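Local coordinates for ubiquitin-activating enzyme E1-like (Saccharomyces cerevisiae, PDB 3ONH), which forms with AOS1 the E1 enzyme that activates the ubiquitin-like protein SMT3 (SUMO) at the expense of ATP, the present chain being its ubiquitin-fold domain, at residues Ser23-Val26 with Val27-Glu31; Ser14-Leu17 with Asn18-Leu22. One frame throughout, in Å; residues are numbered along the deposited sequence.

How the contacts relate
Contacts 1 and 2 lie on two consecutive helices of the ubiquitin-fold domain, 22-33 and 14-19, with their centres 13 Å apart. Contact 1 sits nearer the middle of the chain, about 7 Å from its centre against about 13 Å for contact 2, and each mixes buried with exposed residues. In 23-31 five regular backbone bonds run along the helix and the side-chain contact is chiefly apolar; in 14-22 a short helix ends, one carbonyl takes two N-H groups, and a long acid-lysine pair lies at the surface. Met-20 joins them: its CE packs on Leu-28 CD1, 3.5 Å away.

Contact 1: residues Ser23-Val26 with Val27-Glu31; sequences SDFV and VLIRE
Phe-25 and Ile-29, one helical turn apart, make the main side-chain contact of this stretch. The delta methyl of Ile-29 lies over one face of the phenyl ring, 3.8 Å from CD1 to the Phe-25 centroid and 29° off the ring normal, a CH-pi contact displaced toward one side: CD1 comes closest to Phe-25 CE2, at 3.4 Å. Two torsions of Ile-29 bring this about. The CG1 branch stands opposite the carbonyl carbon (chi1 -61°), and an extended chi2 carries CD1 on to the ring. Beyond the segments, Phe-25 rests on Leu-63 and Ile-29 on Leu-106.

Val-26 and Arg-30 pair on another side of the helix. The arginine chain leaves the backbone extended, then bends at chi3 (-74°), which brings the guanidinium back with one face over Val-26 CG1; NH2 is 3.8 Å from that methyl. The polar end is engaged farther along the chain, where NH2 bonds the carbonyl of Gln-37 and NE makes a weak bond to that of Pro-36. Val-27 sets its CG2 only 3.1 Å from Ser-23 O, the carbonyl that also receives its N-H.

Beneath the side chains runs a regular alpha-helical ladder. The N-H groups of Leu-28, Ile-29 and Arg-30 bond the carbonyls of Asp-24, Phe-25 and Val-26 in turn, while the bond from Val-27 N to Ser-23 O is longer than these, at 3.3 Å. With the amides thus paired, the side-chain chemistry divides by face: hydrocarbon on aromatic ring toward the interior, and a guanidinium that meets a methyl with its flat side while its N-H groups serve the loop after the helix.

Contact 2: residues Ser14-Leu17 with Asn18-Leu22; sequences SDCL and NKMKL
Asn-18 turns its side chain back toward Ser-14, with its CG 3.5 Å from Ser-14 O. Its chi1 of -60° sets CG beside its own backbone N, which brings the amide group back beside the Ser-14 carbonyl that takes the Asn-18 N-H. That backbone bond is weak, at 3.4 Å from N to O, an early sign that the helix is giving out. The OD1 end makes a weak hydrogen bond to Ser-64 OG.

Lys-19 comes next, lying alongside Asp-15 and pointing the same way. CG of the lysine falls between its backbone N and carbonyl carbon (chi1 69°), and a bend at chi3 folds the chain over Asp-15 O, which CE approaches to 3.3 Å. NZ then stands 3.7 Å from Asp-15 OD2, a long salt bridge. Both groups have firmer partners in Asn-102: its OD1 bonds NZ and its N bonds OD2, while Ser-13 OG holds the other carboxylate oxygen, OD1. The backbone N of Lys-19 meets Cys-16 O from above the carbonyl plane, at 3.2 Å.

Met-20 shares that acceptor. Its N lies 2.9 Å from Cys-16 O at a C=O...N angle of 157°, much closer to the line of the carbonyl than the lysine donor. The side chain touches Cys-16 as well, CG packing against SG at 3.8 Å, and its far end leads on to Phe-25 and Leu-28 of the next helix.

Lys-21 is the N-cap of helix 22-33, and Leu-22 opens that helix, turning to Leu-58. This is a helix-loop-helix junction in the ubiquitin-fold domain of an E1 enzyme: a short helix after strand 6-12 ends with one carbonyl, that of Cys-16, accepting two N-H groups, and a brief connection leads to the longer helix lying against the sheet.

Contact 1: residues Ser23-Val26 with Val27-Glu31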
loop_
_atom_site.group_PDB
_atom_site.type_symbol
_atom_site.label_atom_id
_atom_site.label_comp_id
_atom_site.label_asym_id
_atom_site.label_seq_id
_atom_site.Cartn_x
_atom_site.Cartn_y
_atom_site.Cartn_z
ATOM N N SER A 23 -1.918 3.416 -9.200
ATOM C CA SER A 23 -3.328 3.742 -9.042
ATOM C C SER A 23 -4.124 2.512 -8.630
ATOM O O SER A 23 -5.001 2.589 -7.772
ATOM C CB SER A 23 -3.893 4.329 -10.338
ATOM O OG SER A 23 -3.609 3.495 -11.447
ATOM N N ASP A 24 -3.818 1.377 -9.251
ATOM C CA ASP A 24 -4.521 0.140 -8.946
ATOM C C ASP A 24 -4.153 -0.378 -7.562
ATOM O O ASP A 24 -4.992 -0.919 -6.849
ATOM C CB ASP A 24 -4.246 -0.918 -10.016
ATOM C CG ASP A 24 -4.988 -0.639 -11.304
ATOM O OD1 ASP A 24 -6.011 0.071 -11.257
ATOM O OD2 ASP A 24 -4.552 -1.131 -12.363
ATOM N N PHE A 25 -2.896 -0.206 -7.183
ATOM C CA PHE A 25 -2.437 -0.666 -5.884
ATOM C C PHE A 25 -3.168 0.076 -4.776
ATOM O O PHE A 25 -3.571 -0.514 -3.769
ATOM C CB PHE A 25 -0.930 -0.467 -5.768
ATOM C CG PHE A 25 -0.290 -1.297 -4.692
ATOM C CD1 PHE A 25 -0.367 -2.678 -4.730
ATOM C CD2 PHE A 25 0.408 -0.696 -3.656
ATOM C CE1 PHE A 25 0.228 -3.446 -3.752
ATOM C CE2 PHE A 25 1.005 -1.461 -2.669
ATOM C CZ PHE A 25 0.917 -2.840 -2.721
ATOM N N VAL A 26 -3.344 1.378 -4.977
ATOM C CA VAL A 26 -4.039 2.227 -4.018
ATOM C C VAL A 26 -5.511 1.850 -3.810
ATOM O O VAL A 26 -5.994 1.766 -2.676
ATOM C CB VAL A 26 -3.955 3.697 -4.442
ATOM C CG1 VAL A 26 -4.902 4.536 -3.625
ATOM C CG2 VAL A 26 -2.526 4.200 -4.293
ATOM N N VAL A 27 -6.231 1.658 -4.904
ATOM C CA VAL A 27 -7.606 1.186 -4.847
ATOM C C VAL A 27 -7.696 -0.136 -4.082
ATOM O O VAL A 27 -8.544 -0.298 -3.202
ATOM C CB VAL A 27 -8.179 0.986 -6.262
ATOM C CG1 VAL A 27 -9.643 0.596 -6.186
ATOM C CG2 VAL A 27 -8.007 2.252 -7.086
ATOM N N LEU A 28 -6.797 -1.058 -4.416
ATOM C CA LEU A 28 -6.739 -2.387 -3.814
ATOM C C LEU A 28 -6.632 -2.317 -2.299
ATOM O O LEU A 28 -7.370 -2.978 -1.576
ATOM C CB LEU A 28 -5.517 -3.124 -4.351
ATOM C CG LEU A 28 -5.563 -4.639 -4.542
ATOM C CD1 LEU A 28 -4.149 -5.165 -4.703
ATOM C CD2 LEU A 28 -6.254 -5.328 -3.384
ATOM N N ILE A 29 -5.683 -1.530 -1.814
ATOM C CA ILE A 29 -5.448 -1.455 -0.382
ATOM C C ILE A 29 -6.581 -0.712 0.316
ATOM O O ILE A 29 -7.041 -1.108 1.386
ATOM C CB ILE A 29 -4.104 -0.791 -0.084
ATOM C CG1 ILE A 29 -2.976 -1.622 -0.702
ATOM C CG2 ILE A 29 -3.914 -0.644 1.411
ATOM C CD1 ILE A 29 -1.620 -0.983 -0.611
ATOM N N ARG A 30 -7.042 0.366 -0.300
ATOM C CA ARG A 30 -8.134 1.136 0.268
ATOM C C ARG A 30 -9.381 0.279 0.450
ATOM O O ARG A 30 -9.969 0.255 1.522
ATOM C CB ARG A 30 -8.461 2.342 -0.607
ATOM C CG ARG A 30 -9.594 3.199 -0.068
ATOM C CD ARG A 30 -10.155 4.110 -1.144
ATOM N NE ARG A 30 -9.264 5.220 -1.464
ATOM C CZ ARG A 30 -8.800 5.486 -2.683
ATOM N NH1 ARG A 30 -9.130 4.709 -3.708
ATOM N NH2 ARG A 30 -7.999 6.527 -2.876
ATOM N N GLU A 31 -9.792 -0.424 -0.597
ATOM C CA GLU A 31 -11.024 -1.209 -0.519
ATOM C C GLU A 31 -10.890 -2.413 0.415
ATOM O O GLU A 31 -11.796 -2.712 1.188
ATOM C CB GLU A 31 -11.472 -1.656 -1.910
ATOM C CG GLU A 31 -11.651 -0.505 -2.899
ATOM C CD GLU A 31 -13.082 0.023 -2.950
ATOM O OE1 GLU A 31 -13.331 1.004 -3.689
ATOM O OE2 GLU A 31 -13.961 -0.547 -2.260
#

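Contact 2: residues Ser14-Leu17 with Asn18-Leu22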
loop_
_atom_site.group_PDB
_atom_site.type_symbol
_atom_site.label_atom_id
_atom_site.label_comp_id
_atom_site.label_asym_id
_atom_site.label_seq_id
_atom_site.Cartn_x
_atom_site.Cartn_y
_atom_site.Cartn_z
ATOM N N SER A 14 7.220 -11.556 -8.921
ATOM C CA SER A 14 8.109 -10.588 -9.548
ATOM C C SER A 14 7.436 -9.848 -10.694
ATOM O O SER A 14 7.566 -8.636 -10.825
ATOM C CB SER A 14 9.362 -11.291 -10.060
ATOM O OG SER A 14 9.893 -12.151 -9.066
ATOM N N ASP A 15 6.726 -10.590 -11.533
ATOM C CA ASP A 15 6.060 -10.009 -12.685
ATOM C C ASP A 15 5.019 -9.007 -12.238
ATOM O O ASP A 15 4.639 -8.119 -12.995
ATOM C CB ASP A 15 5.382 -11.095 -13.515
ATOM C CG ASP A 15 4.240 -11.765 -12.774
ATOM O OD1 ASP A 15 4.393 -12.053 -11.571
ATOM O OD2 ASP A 15 3.189 -12.015 -13.398
ATOM N N CYS A 16 4.558 -9.154 -11.002
ATOM C CA CYS A 16 3.499 -8.298 -10.487
ATOM C C CYS A 16 4.023 -6.920 -10.069
ATOM O O CYS A 16 3.397 -5.902 -10.332
ATOM C CB CYS A 16 2.770 -8.977 -9.330
ATOM S SG CYS A 16 1.237 -8.161 -8.874
ATOM N N LEU A 17 5.177 -6.891 -9.421
ATOM C CA LEU A 17 5.788 -5.621 -9.089
ATOM C C LEU A 17 5.988 -4.824 -10.372
ATOM O O LEU A 17 5.817 -3.606 -10.388
ATOM C CB LEU A 17 7.128 -5.838 -8.392
ATOM C CG LEU A 17 7.655 -4.655 -7.575
ATOM C CD1 LEU A 17 6.936 -4.544 -6.245
ATOM C CD2 LEU A 17 9.145 -4.798 -7.353
ATOM N N ASN A 18 6.335 -5.521 -11.446
ATOM C CA ASN A 18 6.676 -4.875 -12.708
ATOM C C ASN A 18 5.483 -4.437 -13.544
ATOM O O ASN A 18 5.650 -3.669 -14.486
ATOM C CB ASN A 18 7.569 -5.781 -13.562
ATOM C CG ASN A 18 8.874 -6.137 -12.876
ATOM O OD1 ASN A 18 9.261 -5.518 -11.887
ATOM N ND2 ASN A 18 9.559 -7.142 -13.404
ATOM N N LYS A 19 4.289 -4.921 -13.223
ATOM C CA LYS A 19 3.119 -4.595 -14.039
ATOM C C LYS A 19 2.045 -3.837 -13.276
ATOM O O LYS A 19 1.240 -3.127 -13.873
ATOM C CB LYS A 19 2.504 -5.856 -14.633
ATOM C CG LYS A 19 1.836 -6.751 -13.608
ATOM C CD LYS A 19 1.221 -7.972 -14.270
ATOM C CE LYS A 19 2.220 -8.612 -15.218
ATOM N NZ LYS A 19 1.693 -9.825 -15.926
ATOM N N MET A 20 2.037 -3.995 -11.957
ATOM C CA MET A 20 1.021 -3.404 -11.107
ATOM C C MET A 20 1.151 -1.887 -11.103
ATOM O O MET A 20 2.205 -1.351 -10.763
ATOM C CB MET A 20 1.176 -3.937 -9.685
ATOM C CG MET A 20 -0.047 -4.633 -9.120
ATOM S SD MET A 20 -1.412 -3.498 -8.842
ATOM C CE MET A 20 -2.407 -4.435 -7.685
ATOM N N LYS A 21 0.086 -1.193 -11.491
ATOM C CA LYS A 21 0.101 0.264 -11.513
ATOM C C LYS A 21 -0.191 0.789 -10.128
ATOM O O LYS A 21 -0.902 0.152 -9.352
ATOM C CB LYS A 21 -0.906 0.818 -12.523
ATOM C CG LYS A 21 -0.407 0.816 -13.956
ATOM C CD LYS A 21 -1.562 0.699 -14.938
ATOM C CE LYS A 21 -2.696 1.663 -14.596
ATOM N NZ LYS A 21 -3.816 1.581 -15.580
ATOM N N LEU A 22 0.380 1.948 -9.819
ATOM C CA LEU A 22 0.235 2.557 -8.510
ATOM C C LEU A 22 -1.229 2.856 -8.214
ATOM O O LEU A 22 -1.724 2.580 -7.119
ATOM C CB LEU A 22 1.062 3.838 -8.449
ATOM C CG LEU A 22 1.027 4.598 -7.133
ATOM C CD1 LEU A 22 1.433 3.677 -5.998
ATOM C CD2 LEU A 22 1.941 5.801 -7.203
#